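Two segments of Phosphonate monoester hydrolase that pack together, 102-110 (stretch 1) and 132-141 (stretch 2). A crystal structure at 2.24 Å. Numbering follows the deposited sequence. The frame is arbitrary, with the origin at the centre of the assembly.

Stretch 1 102-110: RNGTPLRHD
Stretch 2 (132-141) DTSQDPRAYD

Neither stretch forms regular helix or strand. Stretch 1 opens with a type II beta turn from Arg-102 to Thr-105, closed by Thr-105 N to Arg-102 O at 3.0 Å. Gly-104 sits at phi/psi 92/-9, where a CB would jam against the preceding carbonyl oxygen, so glycine fits. From Thr-105 to Arg-108 the chain is extended. His-109 (-62/-34) then bends it. Stretch 2 is extended from Thr-133 to Asp-136. Residues 137-139 take helical angles, and Ala-139 N bonds Asp-136 O at 3.0 Å.

The register sets Pro-106 beside Ser-134, with CA atoms 4.6 Å apart. Leu-107 N donates to Ser-134 O at 3.0 Å, the one backbone-to-backbone hydrogen bond between the stretches. Pro-106 CA also lies 3.5 Å from Ser-134 O, as a CA-H...O contact.

Ser-134 (chi1 m) points toward stretch 1 and is small enough for its OG to lie 3.2 Å from Gly-104 CA. Pro-106 CB packs on Pro-137 CD at 3.8 Å. Leu-107 (t, p) is buried, and its CD2 lies 4.1 Å from Thr-133 CG2.

Asp-136 (chi1 t) is the polar hub. Its OD2 accepts from His-109 N at 2.8 Å and forms a salt bridge with Arg-138 NH2, also at 2.8 Å. Its OD1 accepts from Arg-138 NE at 2.9 Å. This pairing holds Arg-138 (m, t, m) near Arg-108 (m, t, t), with the two NH1 atoms 4.0 Å apart. Water 1 accepts from Arg-108 NH1 (2.9 Å) and Arg-138 NH2 (3.2 Å), linking the like charges.

His-109 (chi1 t, chi2 60°) points toward stretch 2. Ala-139 CB lies over one ring face, 3.5 Å from the centroid of the His-109 ring; its short methyl allows this close approach. Water 2 lies 2.5 Å from His-109 ND1 and accepts from Asp-136 N at 3.0 Å. The contact buries 531 Å² in total.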

# COMPACT_ATOMS: atom_id res chain seq x y z
N ARG A 102 -14.65 -9.36 -19.08
CA ARG A 102 -15.93 -10.07 -18.92
C ARG A 102 -16.54 -9.65 -17.58
O ARG A 102 -15.82 -9.15 -16.71
CB ARG A 102 -15.73 -11.59 -18.83
CG ARG A 102 -14.62 -12.17 -19.67
CD ARG A 102 -14.36 -13.58 -19.24
NE ARG A 102 -13.18 -14.11 -19.90
CZ ARG A 102 -11.94 -14.01 -19.43
NH1 ARG A 102 -11.70 -13.36 -18.30
NH2 ARG A 102 -10.93 -14.54 -20.10
N ASN A 103 -17.86 -9.89 -17.40
CA ASN A 103 -18.54 -9.68 -16.12
C ASN A 103 -17.84 -10.57 -15.10
O ASN A 103 -17.55 -11.75 -15.40
CB ASN A 103 -20.03 -10.06 -16.23
CG ASN A 103 -20.88 -9.04 -16.92
OD1 ASN A 103 -20.41 -7.98 -17.34
ND2 ASN A 103 -22.17 -9.34 -17.09
N GLY A 104 -17.45 -9.99 -13.97
CA GLY A 104 -16.74 -10.73 -12.93
C GLY A 104 -15.22 -10.67 -13.03
O GLY A 104 -14.55 -11.13 -12.12
N THR A 105 -14.66 -10.13 -14.15
CA THR A 105 -13.20 -10.03 -14.30
C THR A 105 -12.72 -8.83 -13.52
O THR A 105 -13.15 -7.70 -13.85
CB THR A 105 -12.75 -9.94 -15.75
OG1 THR A 105 -13.46 -10.89 -16.53
CG2 THR A 105 -11.24 -10.16 -15.88
N PRO A 106 -11.84 -9.04 -12.51
CA PRO A 106 -11.41 -7.91 -11.66
C PRO A 106 -10.69 -6.79 -12.40
O PRO A 106 -10.02 -7.01 -13.40
CB PRO A 106 -10.51 -8.57 -10.61
CG PRO A 106 -10.94 -9.97 -10.57
CD PRO A 106 -11.27 -10.31 -12.00
N LEU A 107 -10.89 -5.58 -11.91
CA LEU A 107 -10.23 -4.39 -12.41
C LEU A 107 -9.16 -4.05 -11.36
O LEU A 107 -9.47 -4.11 -10.16
CB LEU A 107 -11.26 -3.23 -12.53
CG LEU A 107 -10.76 -1.89 -13.07
CD1 LEU A 107 -10.49 -1.96 -14.57
CD2 LEU A 107 -11.78 -0.80 -12.79
N ARG A 108 -7.90 -3.74 -11.80
CA ARG A 108 -6.78 -3.37 -10.91
C ARG A 108 -7.24 -2.25 -9.94
O ARG A 108 -7.90 -1.30 -10.36
CB ARG A 108 -5.58 -2.86 -11.72
CG ARG A 108 -4.75 -3.91 -12.44
CD ARG A 108 -3.61 -3.18 -13.14
NE ARG A 108 -2.84 -4.05 -14.03
CZ ARG A 108 -1.76 -4.73 -13.66
NH1 ARG A 108 -1.30 -4.64 -12.42
NH2 ARG A 108 -1.14 -5.52 -14.52
N HIS A 109 -6.90 -2.37 -8.65
CA HIS A 109 -7.30 -1.38 -7.65
C HIS A 109 -6.75 0.02 -7.90
O HIS A 109 -7.43 1.00 -7.60
CB HIS A 109 -6.95 -1.85 -6.24
CG HIS A 109 -7.82 -1.21 -5.20
ND1 HIS A 109 -9.20 -1.37 -5.20
CD2 HIS A 109 -7.48 -0.44 -4.13
CE1 HIS A 109 -9.65 -0.69 -4.16
NE2 HIS A 109 -8.65 -0.12 -3.48
N ASP A 110 -5.53 0.12 -8.44
CA ASP A 110 -4.85 1.38 -8.71
C ASP A 110 -5.18 2.01 -10.08
O ASP A 110 -4.53 2.98 -10.48
CB ASP A 110 -3.33 1.23 -8.47
CG ASP A 110 -2.62 0.20 -9.32
OD1 ASP A 110 -3.30 -0.56 -10.06
OD2 ASP A 110 -1.38 0.14 -9.26
N ASP A 132 -21.24 -1.68 -11.55
CA ASP A 132 -20.96 -3.06 -11.98
C ASP A 132 -19.47 -3.35 -12.08
O ASP A 132 -18.98 -3.89 -13.09
CB ASP A 132 -21.73 -3.44 -13.28
CG ASP A 132 -23.21 -3.66 -13.09
OD1 ASP A 132 -23.64 -3.83 -11.92
OD2 ASP A 132 -23.93 -3.72 -14.10
N THR A 133 -18.75 -2.99 -11.00
CA THR A 133 -17.30 -3.12 -10.90
C THR A 133 -16.87 -4.38 -10.14
O THR A 133 -17.26 -4.58 -8.98
CB THR A 133 -16.64 -1.84 -10.36
OG1 THR A 133 -17.28 -0.69 -10.91
CG2 THR A 133 -15.13 -1.78 -10.65
N SER A 134 -16.04 -5.20 -10.81
CA SER A 134 -15.46 -6.40 -10.22
C SER A 134 -14.20 -5.92 -9.49
O SER A 134 -13.29 -5.36 -10.10
CB SER A 134 -15.12 -7.41 -11.30
OG SER A 134 -16.26 -7.69 -12.09
N GLN A 135 -14.21 -6.06 -8.17
CA GLN A 135 -13.13 -5.58 -7.32
C GLN A 135 -11.85 -6.42 -7.40
O GLN A 135 -11.90 -7.60 -7.76
CB GLN A 135 -13.60 -5.36 -5.86
CG GLN A 135 -14.92 -4.58 -5.72
CD GLN A 135 -14.93 -3.19 -6.32
OE1 GLN A 135 -14.10 -2.33 -6.01
NE2 GLN A 135 -15.93 -2.90 -7.14
N ASP A 136 -10.71 -5.78 -7.09
CA ASP A 136 -9.39 -6.38 -7.09
C ASP A 136 -9.23 -7.25 -5.83
O ASP A 136 -9.27 -6.71 -4.71
CB ASP A 136 -8.31 -5.28 -7.17
CG ASP A 136 -6.87 -5.72 -7.44
OD1 ASP A 136 -6.59 -6.94 -7.40
OD2 ASP A 136 -6.02 -4.84 -7.68
N PRO A 137 -9.06 -8.59 -5.98
CA PRO A 137 -8.89 -9.46 -4.80
C PRO A 137 -7.68 -9.13 -3.93
O PRO A 137 -7.68 -9.45 -2.75
CB PRO A 137 -8.77 -10.87 -5.41
CG PRO A 137 -9.28 -10.76 -6.78
CD PRO A 137 -8.98 -9.38 -7.23
N ARG A 138 -6.66 -8.47 -4.53
CA ARG A 138 -5.43 -8.04 -3.86
C ARG A 138 -5.68 -6.88 -2.87
O ARG A 138 -4.89 -6.68 -1.95
CB ARG A 138 -4.36 -7.64 -4.90
CG ARG A 138 -4.01 -8.75 -5.90
CD ARG A 138 -3.13 -8.28 -7.07
NE ARG A 138 -3.74 -7.17 -7.80
CZ ARG A 138 -3.10 -6.36 -8.64
NH1 ARG A 138 -1.80 -6.55 -8.89
NH2 ARG A 138 -3.74 -5.36 -9.23
N ALA A 139 -6.77 -6.12 -3.07
CA ALA A 139 -7.14 -4.96 -2.24
C ALA A 139 -8.10 -5.26 -1.08
O ALA A 139 -8.35 -4.36 -0.26
CB ALA A 139 -7.73 -3.87 -3.12
N TYR A 140 -8.65 -6.49 -1.01
CA TYR A 140 -9.63 -6.87 0.02
C TYR A 140 -9.33 -8.21 0.70
O TYR A 140 -8.65 -9.06 0.13
CB TYR A 140 -11.03 -6.97 -0.61
CG TYR A 140 -11.63 -5.66 -1.06
CD1 TYR A 140 -11.41 -5.18 -2.35
CD2 TYR A 140 -12.51 -4.96 -0.24
CE1 TYR A 140 -12.00 -3.99 -2.79
CE2 TYR A 140 -13.12 -3.78 -0.68
CZ TYR A 140 -12.87 -3.31 -1.95
OH TYR A 140 -13.46 -2.15 -2.38
N ASP A 141 -9.93 -8.42 1.90
CA ASP A 141 -9.88 -9.70 2.62
C ASP A 141 -10.66 -10.72 1.76
O ASP A 141 -11.65 -10.33 1.14
CB ASP A 141 -10.53 -9.59 4.03
CG ASP A 141 -10.74 -10.92 4.74
OD1 ASP A 141 -9.74 -11.63 4.99
OD2 ASP A 141 -11.91 -11.25 5.03
O HOH W 1 -2.03 -2.85 -10.23
O HOH W 2 -10.87 -2.92 -6.25